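Local structure of aminomethyltransferase (Bartonella henselae, 3GIR) at residues Ile87-Pro92 against Phe140-Asn145; Gly112-Ser117 against Ile131-Ala136; Val95-Tyr100 against Lys158-Phe163. The protein is an aminomethyltransferase of the glycine cleavage T-protein family, built from a folate-binding domain and a C-terminal barrel domain. One frame throughout, in Å; residues are numbered along the deposited sequence.

Contact 1: residues Ile87-Pro92 against Phe140-Asn145; sequences IAVEGP and FMLVAN
The Phe140 ring turns its edge to Val89. Val89 O lies near the ring plane, 4.2 Å from Phe140 CD2. Leu98 of helix 94-101 lies over one face of the ring, and the aliphatic chain of Arg134 from strand 126-136 lies over the other. Val95 is also at the edge, by CZ. The peptide groups are the other flat units. Ile87 N meets Leu142 O in the carbonyl plane, and Leu142 N returns a bond to Ile87 O, each 2.8 Å long. At the next hydrogen-bonded pair, Val89 N sits above the plane of the Phe140 carbonyl, 36° out of it, while Phe140 N approaches Val89 O nearly end-on to the C=O. These two hydrogen-bonded pairs flank the non-hydrogen-bonded pair Ala88-Met141, so strands 85-90 and 139-144 are antiparallel neighbours in the five-stranded sheet of the folate-binding domain.

Ile87, Val89, Phe140 and Leu142 share the face that helices 94-101 and 149-159 cover. Val89 CG2 is held beside its own backbone N, anti to the carbonyl carbon, and from there touches Leu142 CD1 at 4.0 Å. Ile87 CD1 reaches diagonally across to Ala144 CB at 4.3 Å. On the other face, the Met141 chain bends at chi2 (71°) and again at chi3. This brings SD back over the neighbouring strand, 3.8 Å from Ile87 O and 4.4 Å from Ala88 CB. Across this contact the polar work is done by the backbone. Four N-H groups and four carbonyls satisfy one another, and the side chains that meet across the strands on the helix-covered face are apolar.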
loop_
_atom_site.group_PDB
_atom_site.type_symbol
_atom_site.label_atom_id
_atom_site.label_comp_id
_atom_site.label_asym_id
_atom_site.label_seq_id
_atom_site.Cartn_x
_atom_site.Cartn_y
_atom_site.Cartn_z
ATOM N N ILE A 87 -10.584 -3.041 -9.632
ATOM C CA ILE A 87 -11.990 -2.874 -9.806
ATOM C C ILE A 87 -12.213 -1.657 -10.725
ATOM O O ILE A 87 -11.806 -0.529 -10.413
ATOM C CB ILE A 87 -12.609 -2.616 -8.450
ATOM C CG1 ILE A 87 -12.486 -3.835 -7.521
ATOM C CG2 ILE A 87 -14.142 -2.307 -8.579
ATOM C CD1 ILE A 87 -12.828 -3.600 -6.005
ATOM N N ALA A 88 -12.877 -1.906 -11.864
ATOM C CA ALA A 88 -13.254 -0.813 -12.793
ATOM C C ALA A 88 -14.582 -0.207 -12.367
ATOM O O ALA A 88 -15.510 -0.915 -11.868
ATOM C CB ALA A 88 -13.355 -1.302 -14.208
ATOM N N VAL A 89 -14.666 1.094 -12.521
ATOM C CA VAL A 89 -15.907 1.819 -12.193
ATOM C C VAL A 89 -16.216 2.634 -13.471
ATOM O O VAL A 89 -15.426 3.464 -13.869
ATOM C CB VAL A 89 -15.645 2.685 -10.994
ATOM C CG1 VAL A 89 -16.839 3.644 -10.737
ATOM C CG2 VAL A 89 -15.300 1.783 -9.742
ATOM N N GLU A 90 -17.366 2.364 -14.103
ATOM C CA GLU A 90 -17.668 2.833 -15.438
ATOM C C GLU A 90 -19.154 3.198 -15.523
ATOM O O GLU A 90 -19.949 2.385 -15.122
ATOM C CB GLU A 90 -17.368 1.674 -16.416
ATOM C CG GLU A 90 -17.677 1.978 -17.846
ATOM C CD GLU A 90 -17.260 0.888 -18.822
ATOM O OE1 GLU A 90 -16.893 -0.256 -18.384
ATOM O OE2 GLU A 90 -17.336 1.183 -20.040
ATOM N N GLY A 91 -19.484 4.333 -16.104
ATOM C CA GLY A 91 -20.871 4.636 -16.453
ATOM C C GLY A 91 -21.071 6.125 -16.344
ATOM O O GLY A 91 -20.208 6.893 -15.901
ATOM N N PRO A 92 -22.262 6.580 -16.746
ATOM C CA PRO A 92 -22.421 8.018 -16.887
ATOM C C PRO A 92 -22.392 8.794 -15.596
ATOM O O PRO A 92 -22.130 9.965 -15.607
ATOM C CB PRO A 92 -23.782 8.175 -17.584
ATOM C CG PRO A 92 -24.432 6.886 -17.460
ATOM C CD PRO A 92 -23.375 5.809 -17.307
ATOM N N PHE A 140 -13.002 4.828 -14.442
ATOM C CA PHE A 140 -11.975 4.905 -13.376
ATOM C C PHE A 140 -11.533 3.505 -12.989
ATOM O O PHE A 140 -12.207 2.538 -13.271
ATOM C CB PHE A 140 -12.565 5.557 -12.102
ATOM C CG PHE A 140 -12.965 7.019 -12.249
ATOM C CD1 PHE A 140 -12.239 8.006 -11.653
ATOM C CD2 PHE A 140 -14.165 7.339 -12.921
ATOM C CE1 PHE A 140 -12.638 9.308 -11.744
ATOM C CE2 PHE A 140 -14.562 8.643 -13.051
ATOM C CZ PHE A 140 -13.813 9.631 -12.457
ATOM N N MET A 141 -10.397 3.413 -12.335
ATOM C CA MET A 141 -9.868 2.134 -11.852
ATOM C C MET A 141 -9.557 2.354 -10.363
ATOM O O MET A 141 -9.080 3.401 -9.930
ATOM C CB MET A 141 -8.542 1.728 -12.562
ATOM C CG MET A 141 -8.065 0.365 -12.292
ATOM S SD MET A 141 -9.158 -0.853 -13.114
ATOM C CE MET A 141 -8.651 -0.674 -14.868
ATOM N N LEU A 142 -9.887 1.339 -9.588
ATOM C CA LEU A 142 -9.485 1.233 -8.178
ATOM C C LEU A 142 -8.586 0.018 -8.034
ATOM O O LEU A 142 -8.839 -1.065 -8.619
ATOM C CB LEU A 142 -10.717 1.046 -7.264
ATOM C CG LEU A 142 -11.579 2.272 -7.017
ATOM C CD1 LEU A 142 -13.039 1.947 -6.492
ATOM C CD2 LEU A 142 -10.852 3.224 -6.062
ATOM N N VAL A 143 -7.554 0.144 -7.211
ATOM C CA VAL A 143 -6.781 -1.044 -6.795
ATOM C C VAL A 143 -6.972 -1.268 -5.308
ATOM O O VAL A 143 -6.669 -0.359 -4.526
ATOM C CB VAL A 143 -5.282 -0.833 -7.156
ATOM C CG1 VAL A 143 -4.462 -2.080 -6.748
ATOM C CG2 VAL A 143 -5.054 -0.631 -8.686
ATOM N N ALA A 144 -7.448 -2.470 -4.967
ATOM C CA ALA A 144 -7.857 -2.887 -3.613
ATOM C C ALA A 144 -6.851 -3.851 -3.060
ATOM O O ALA A 144 -6.268 -4.650 -3.806
ATOM C CB ALA A 144 -9.222 -3.576 -3.662
ATOM N N ASN A 145 -6.690 -3.853 -1.746
ATOM C CA ASN A 145 -5.820 -4.853 -1.141
ATOM C C ASN A 145 -6.344 -6.247 -1.182
ATOM O O ASN A 145 -7.554 -6.468 -1.088
ATOM C CB ASN A 145 -5.621 -4.443 0.340
ATOM C CG ASN A 145 -4.680 -3.342 0.503
ATOM O OD1 ASN A 145 -5.085 -2.173 0.874
ATOM N ND2 ASN A 145 -3.409 -3.616 0.204
#

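Contact 2: residues Gly112-Ser117 against Ile131-Ala136; sequences GQSRYS and ILTRLA
This is the pairing of the two arms of a beta hairpin, strands 114-120 and 126-136, in the five-stranded sheet of the folate-binding domain. Arg115 and Leu132 form the hydrogen-bonded pair. Arg115 N gives a 2.8 Å bond to Leu132 O, and Leu132 N answers to Arg115 O along an almost straight path of 172°. Ser114-Thr133 and Tyr116-Ile131 are the non-hydrogen-bonded pairs on either side, with side chains on the opposite face from Leu132. The first arm also bonds through its backbone to Met199 and Gly201.

Ser114 OG and Thr133 OG1 meet at 2.7 Å in a hydrogen bond. Both oxygens stand beside their own backbone N (chi1 -60° and -58°), and this aims them at each other across the strands. Ile131 touches two residues of the other arm. Its CG2 branch touches Ser114 CB at 3.9 Å. Its other branch, bent at chi2, carries CD1 to the edge of the Tyr116 ring, 3.7 Å from CD1 of that tyrosine. Beyond the ring, Tyr116 OH is hydrogen-bonded to Asp129 OD2, and Trp280 also meets the ring.

At the start of the pairing Gly112 and Gln113 both face Arg134, a pattern that fits a G1 beta bulge. Gly112 N bonds to Arg134 O at 2.7 Å, and Arg134 N bonds to Gln113 O at 3.1 Å. Gly112 has the positive phi that this bulge position calls for.

The Arg134 side chain runs out extended, away from Gly112-Ser117. Its NE donates to Ala136 O at 3.1 Å, from above that carbonyl's plane. NH1 donates to the carbonyls of Ala107 and Leu109 in the loop after helix 94-101, and NH2 to that of Glu137.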
loop_
_atom_site.group_PDB
_atom_site.type_symbol
_atom_site.label_atom_id
_atom_site.label_comp_id
_atom_site.label_asym_id
_atom_site.label_seq_id
_atom_site.Cartn_x
_atom_site.Cartn_y
_atom_site.Cartn_z
ATOM N N GLY A 112 -5.913 10.337 -16.335
ATOM C CA GLY A 112 -4.556 9.898 -16.086
ATOM C C GLY A 112 -3.996 10.039 -14.675
ATOM O O GLY A 112 -2.866 9.600 -14.425
ATOM N N GLN A 113 -4.708 10.754 -13.799
ATOM C CA GLN A 113 -4.240 11.044 -12.463
ATOM C C GLN A 113 -4.725 9.978 -11.506
ATOM O O GLN A 113 -5.890 9.572 -11.560
ATOM C CB GLN A 113 -4.789 12.382 -11.972
ATOM C CG GLN A 113 -4.103 13.601 -12.559
ATOM C CD GLN A 113 -4.428 14.918 -11.803
ATOM O OE1 GLN A 113 -5.546 15.133 -11.228
ATOM N NE2 GLN A 113 -3.441 15.806 -11.795
ATOM N N SER A 114 -3.832 9.611 -10.596
ATOM C CA SER A 114 -4.095 8.668 -9.499
ATOM C C SER A 114 -4.094 9.405 -8.166
ATOM O O SER A 114 -3.332 10.365 -7.963
ATOM C CB SER A 114 -3.009 7.599 -9.401
ATOM O OG SER A 114 -2.915 6.848 -10.579
ATOM N N ARG A 115 -4.910 8.951 -7.232
ATOM C CA ARG A 115 -4.931 9.505 -5.860
ATOM C C ARG A 115 -5.068 8.389 -4.864
ATOM O O ARG A 115 -5.874 7.469 -5.071
ATOM C CB ARG A 115 -6.118 10.476 -5.642
ATOM C CG ARG A 115 -5.817 11.906 -6.111
ATOM C CD ARG A 115 -6.947 12.790 -5.679
ATOM N NE ARG A 115 -6.695 13.175 -4.312
ATOM C CZ ARG A 115 -6.237 14.372 -3.940
ATOM N NH1 ARG A 115 -5.991 14.594 -2.661
ATOM N NH2 ARG A 115 -6.057 15.362 -4.832
ATOM N N TYR A 116 -4.341 8.537 -3.761
ATOM C CA TYR A 116 -4.488 7.657 -2.613
ATOM C C TYR A 116 -5.747 8.040 -1.891
ATOM O O TYR A 116 -6.049 9.238 -1.683
ATOM C CB TYR A 116 -3.273 7.819 -1.648
ATOM C CG TYR A 116 -3.323 6.973 -0.412
ATOM C CD1 TYR A 116 -2.988 5.637 -0.440
ATOM C CD2 TYR A 116 -3.736 7.523 0.804
ATOM C CE1 TYR A 116 -3.026 4.868 0.744
ATOM C CE2 TYR A 116 -3.788 6.757 1.960
ATOM C CZ TYR A 116 -3.411 5.457 1.938
ATOM O OH TYR A 116 -3.542 4.742 3.144
ATOM N N SER A 117 -6.551 7.053 -1.511
ATOM C CA SER A 117 -7.781 7.304 -0.801
ATOM C C SER A 117 -8.124 6.111 0.087
ATOM O O SER A 117 -7.314 5.200 0.304
ATOM C CB SER A 117 -8.941 7.606 -1.749
ATOM O OG SER A 117 -9.987 8.263 -1.070
ATOM N N ILE A 131 -6.063 2.995 -4.303
ATOM C CA ILE A 131 -5.633 3.984 -5.244
ATOM C C ILE A 131 -6.685 4.050 -6.338
ATOM O O ILE A 131 -7.088 3.015 -6.940
ATOM C CB ILE A 131 -4.271 3.696 -5.913
ATOM C CG1 ILE A 131 -3.220 3.334 -4.866
ATOM C CG2 ILE A 131 -3.894 4.815 -6.860
ATOM C CD1 ILE A 131 -2.917 4.489 -3.959
ATOM N N LEU A 132 -7.154 5.292 -6.572
ATOM C CA LEU A 132 -8.165 5.614 -7.597
ATOM C C LEU A 132 -7.474 6.347 -8.754
ATOM O O LEU A 132 -6.769 7.331 -8.509
ATOM C CB LEU A 132 -9.217 6.523 -6.981
ATOM C CG LEU A 132 -10.290 7.098 -7.947
ATOM C CD1 LEU A 132 -11.214 6.046 -8.511
ATOM C CD2 LEU A 132 -11.097 8.170 -7.289
ATOM N N THR A 133 -7.681 5.882 -9.986
ATOM C CA THR A 133 -7.111 6.516 -11.204
ATOM C C THR A 133 -8.203 6.782 -12.170
ATOM O O THR A 133 -9.069 5.939 -12.350
ATOM C CB THR A 133 -6.087 5.560 -11.866
ATOM O OG1 THR A 133 -5.068 5.265 -10.898
ATOM C CG2 THR A 133 -5.405 6.248 -13.065
ATOM N N ARG A 134 -8.258 7.999 -12.696
ATOM C CA ARG A 134 -9.212 8.319 -13.745
ATOM C C ARG A 134 -8.628 7.955 -15.084
ATOM O O ARG A 134 -7.467 8.319 -15.375
ATOM C CB ARG A 134 -9.566 9.786 -13.709
ATOM C CG ARG A 134 -10.681 10.145 -14.644
ATOM C CD ARG A 134 -11.141 11.534 -14.423
ATOM N NE ARG A 134 -12.493 11.710 -14.988
ATOM C CZ ARG A 134 -13.192 12.831 -14.754
ATOM N NH1 ARG A 134 -12.651 13.825 -14.073
ATOM N NH2 ARG A 134 -14.422 12.949 -15.245
ATOM N N LEU A 135 -9.392 7.206 -15.849
ATOM C CA LEU A 135 -8.945 6.707 -17.166
ATOM C C LEU A 135 -9.616 7.412 -18.339
ATOM O O LEU A 135 -9.004 7.514 -19.404
ATOM C CB LEU A 135 -9.152 5.213 -17.270
ATOM C CG LEU A 135 -8.184 4.381 -16.398
ATOM C CD1 LEU A 135 -8.603 2.898 -16.530
ATOM C CD2 LEU A 135 -6.731 4.704 -16.800
ATOM N N ALA A 136 -10.798 7.971 -18.079
ATOM C CA ALA A 136 -11.595 8.652 -19.117
ATOM C C ALA A 136 -12.642 9.507 -18.402
ATOM O O ALA A 136 -12.735 9.528 -17.178
ATOM C CB ALA A 136 -12.246 7.658 -20.066
#

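Contact 3: residues Val95-Tyr100 against Lys158-Phe163; sequences VEFLSY and KRAFGF
Phe163 lays its ring on helix 94-101, with Phe97 CA over the ring centre, 3.6 Å above the plane. From its base, Phe163 CB lies 3.9 Å from Phe97 CB, and CG comes closer to that atom. CD1 meets Phe97 N at 3.6 Å, while CD2 touches Phe97 CD1. Further out, CE1 reaches Glu96 C, and CE2 meets Tyr100 CD2 at 3.7 Å. CZ, the tip, touches Glu96 O and Tyr100 CB. The three rings form an aromatic cluster, with Phe163 inclined to Phe97 by 56° and to Tyr100 by 37°.

The cluster joins helix 94-101 to a type I beta turn from Ala160 to Phe163, which lies on the path from helix 149-159 to strand 166-169. Both helices lie on the same face of the five-stranded sheet.

The Phe97 ring also packs against Arg159 and Ala160. Ala160 CB sits over one face in a CH-pi contact, 3.6 Å from Phe97 CE1, and Arg159 CB lies at the ring edge. Tyr100 CE2 is 4.0 Å from Arg159 CB. The extended Arg159 chain then leads away to a salt bridge with Glu155 and to the carbonyls of Ala101 and Leu120.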
loop_
_atom_site.group_PDB
_atom_site.type_symbol
_atom_site.label_atom_id
_atom_site.label_comp_id
_atom_site.label_asym_id
_atom_site.label_seq_id
_atom_site.Cartn_x
_atom_site.Cartn_y
_atom_site.Cartn_z
ATOM N N VAL A 95 -18.535 9.530 -11.801
ATOM C CA VAL A 95 -18.025 10.650 -10.984
ATOM C C VAL A 95 -18.805 10.893 -9.694
ATOM O O VAL A 95 -18.229 11.062 -8.607
ATOM C CB VAL A 95 -17.949 11.974 -11.815
ATOM C CG1 VAL A 95 -17.684 13.241 -10.939
ATOM C CG2 VAL A 95 -16.888 11.822 -12.932
ATOM N N GLU A 96 -20.132 10.965 -9.786
ATOM C CA GLU A 96 -20.951 11.177 -8.650
ATOM C C GLU A 96 -20.929 9.969 -7.671
ATOM O O GLU A 96 -20.870 10.116 -6.475
ATOM C CB GLU A 96 -22.385 11.419 -9.155
ATOM C CG GLU A 96 -22.492 12.689 -9.951
ATOM C CD GLU A 96 -22.111 12.652 -11.450
ATOM O OE1 GLU A 96 -21.716 11.597 -12.040
ATOM O OE2 GLU A 96 -22.178 13.770 -12.060
ATOM N N PHE A 97 -20.915 8.770 -8.211
ATOM C CA PHE A 97 -20.816 7.609 -7.381
ATOM C C PHE A 97 -19.504 7.637 -6.540
ATOM O O PHE A 97 -19.506 7.406 -5.305
ATOM C CB PHE A 97 -20.882 6.366 -8.213
ATOM C CG PHE A 97 -20.373 5.153 -7.481
ATOM C CD1 PHE A 97 -20.907 4.743 -6.251
ATOM C CD2 PHE A 97 -19.311 4.437 -8.024
ATOM C CE1 PHE A 97 -20.383 3.662 -5.608
ATOM C CE2 PHE A 97 -18.745 3.396 -7.311
ATOM C CZ PHE A 97 -19.282 2.992 -6.149
ATOM N N LEU A 98 -18.393 7.923 -7.213
ATOM C CA LEU A 98 -17.077 7.911 -6.555
ATOM C C LEU A 98 -16.966 8.959 -5.490
ATOM O O LEU A 98 -16.387 8.707 -4.436
ATOM C CB LEU A 98 -15.914 7.933 -7.576
ATOM C CG LEU A 98 -15.781 6.588 -8.297
ATOM C CD1 LEU A 98 -14.892 6.859 -9.533
ATOM C CD2 LEU A 98 -15.175 5.489 -7.381
ATOM N N SER A 99 -17.564 10.125 -5.736
ATOM C CA SER A 99 -17.518 11.200 -4.719
ATOM C C SER A 99 -18.423 10.948 -3.526
ATOM O O SER A 99 -18.268 11.576 -2.506
ATOM C CB SER A 99 -17.866 12.536 -5.391
ATOM O OG SER A 99 -17.095 12.758 -6.521
ATOM N N TYR A 100 -19.341 10.014 -3.639
ATOM C CA TYR A 100 -20.102 9.517 -2.495
ATOM C C TYR A 100 -19.417 8.360 -1.787
ATOM O O TYR A 100 -19.295 8.311 -0.556
ATOM C CB TYR A 100 -21.467 9.105 -2.974
ATOM C CG TYR A 100 -22.271 8.374 -1.935
ATOM C CD1 TYR A 100 -22.709 9.022 -0.786
ATOM C CD2 TYR A 100 -22.596 7.051 -2.078
ATOM C CE1 TYR A 100 -23.422 8.357 0.174
ATOM C CE2 TYR A 100 -23.347 6.379 -1.132
ATOM C CZ TYR A 100 -23.778 7.072 0.009
ATOM O OH TYR A 100 -24.468 6.426 0.997
ATOM N N LYS A 158 -22.946 -1.869 -3.128
ATOM C CA LYS A 158 -24.067 -1.314 -2.382
ATOM C C LYS A 158 -24.093 0.205 -2.443
ATOM O O LYS A 158 -25.135 0.805 -2.548
ATOM C CB LYS A 158 -24.047 -1.769 -0.912
ATOM C CG LYS A 158 -24.180 -3.275 -0.697
ATOM C CD LYS A 158 -23.971 -3.604 0.776
ATOM C CE LYS A 158 -23.983 -5.095 0.943
ATOM N NZ LYS A 158 -23.426 -5.587 2.251
ATOM N N ARG A 159 -22.953 0.871 -2.327
ATOM C CA ARG A 159 -22.933 2.352 -2.440
ATOM C C ARG A 159 -23.292 2.853 -3.845
ATOM O O ARG A 159 -23.653 4.042 -4.021
ATOM C CB ARG A 159 -21.539 2.894 -1.990
ATOM C CG ARG A 159 -21.270 2.663 -0.505
ATOM C CD ARG A 159 -19.914 3.182 0.007
ATOM N NE ARG A 159 -19.681 2.626 1.330
ATOM C CZ ARG A 159 -18.740 2.994 2.175
ATOM N NH1 ARG A 159 -17.916 4.007 1.896
ATOM N NH2 ARG A 159 -18.653 2.305 3.291
ATOM N N ALA A 160 -23.166 1.971 -4.837
ATOM C CA ALA A 160 -23.566 2.249 -6.205
ATOM C C ALA A 160 -25.045 2.009 -6.500
ATOM O O ALA A 160 -25.493 2.329 -7.591
ATOM C CB ALA A 160 -22.692 1.456 -7.205
ATOM N N PHE A 161 -25.781 1.461 -5.546
ATOM C CA PHE A 161 -27.214 1.126 -5.806
ATOM C C PHE A 161 -27.990 2.310 -6.406
ATOM O O PHE A 161 -28.769 2.146 -7.364
ATOM C CB PHE A 161 -27.917 0.725 -4.529
ATOM C CG PHE A 161 -27.692 -0.689 -4.070
ATOM C CD1 PHE A 161 -27.228 -1.700 -4.905
ATOM C CD2 PHE A 161 -27.913 -0.991 -2.744
ATOM C CE1 PHE A 161 -27.076 -3.008 -4.413
ATOM C CE2 PHE A 161 -27.769 -2.295 -2.306
ATOM C CZ PHE A 161 -27.340 -3.242 -3.109
ATOM N N GLY A 162 -27.798 3.485 -5.855
ATOM C CA GLY A 162 -28.508 4.645 -6.407
ATOM C C GLY A 162 -28.008 5.195 -7.740
ATOM O O GLY A 162 -28.708 5.990 -8.421
ATOM N N PHE A 163 -26.814 4.791 -8.176
ATOM C CA PHE A 163 -26.162 5.524 -9.247
ATOM C C PHE A 163 -26.170 4.785 -10.539
ATOM O O PHE A 163 -26.175 3.553 -10.576
ATOM C CB PHE A 163 -24.676 5.830 -8.881
ATOM C CG PHE A 163 -24.516 6.749 -7.733
ATOM C CD1 PHE A 163 -24.492 8.126 -7.930
ATOM C CD2 PHE A 163 -24.391 6.266 -6.443
ATOM C CE1 PHE A 163 -24.362 8.962 -6.843
ATOM C CE2 PHE A 163 -24.288 7.080 -5.416
ATOM C CZ PHE A 163 -24.245 8.450 -5.634
#

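In the fold
The three contacts build one layered unit of the folate-binding domain. Contacts 1 and 2 belong to the same antiparallel sheet, and backbone bonds between Met141 and Thr133 and between Val143 and Ile131 join them. Contact 1 is the most buried and its side chains are apolar. Contact 2 is only partly buried and adds a hydroxyl-hydroxyl hydrogen bond and an arginine that donates to backbone carbonyls. Contact 3 lies in the helical layer, farthest from the chain centre, and relies on aromatic packing. The layers meet where Val89 and Phe140 of contact 1 touch Phe97, Leu98 and Val95, while Leu132 of contact 2 also reaches Leu98.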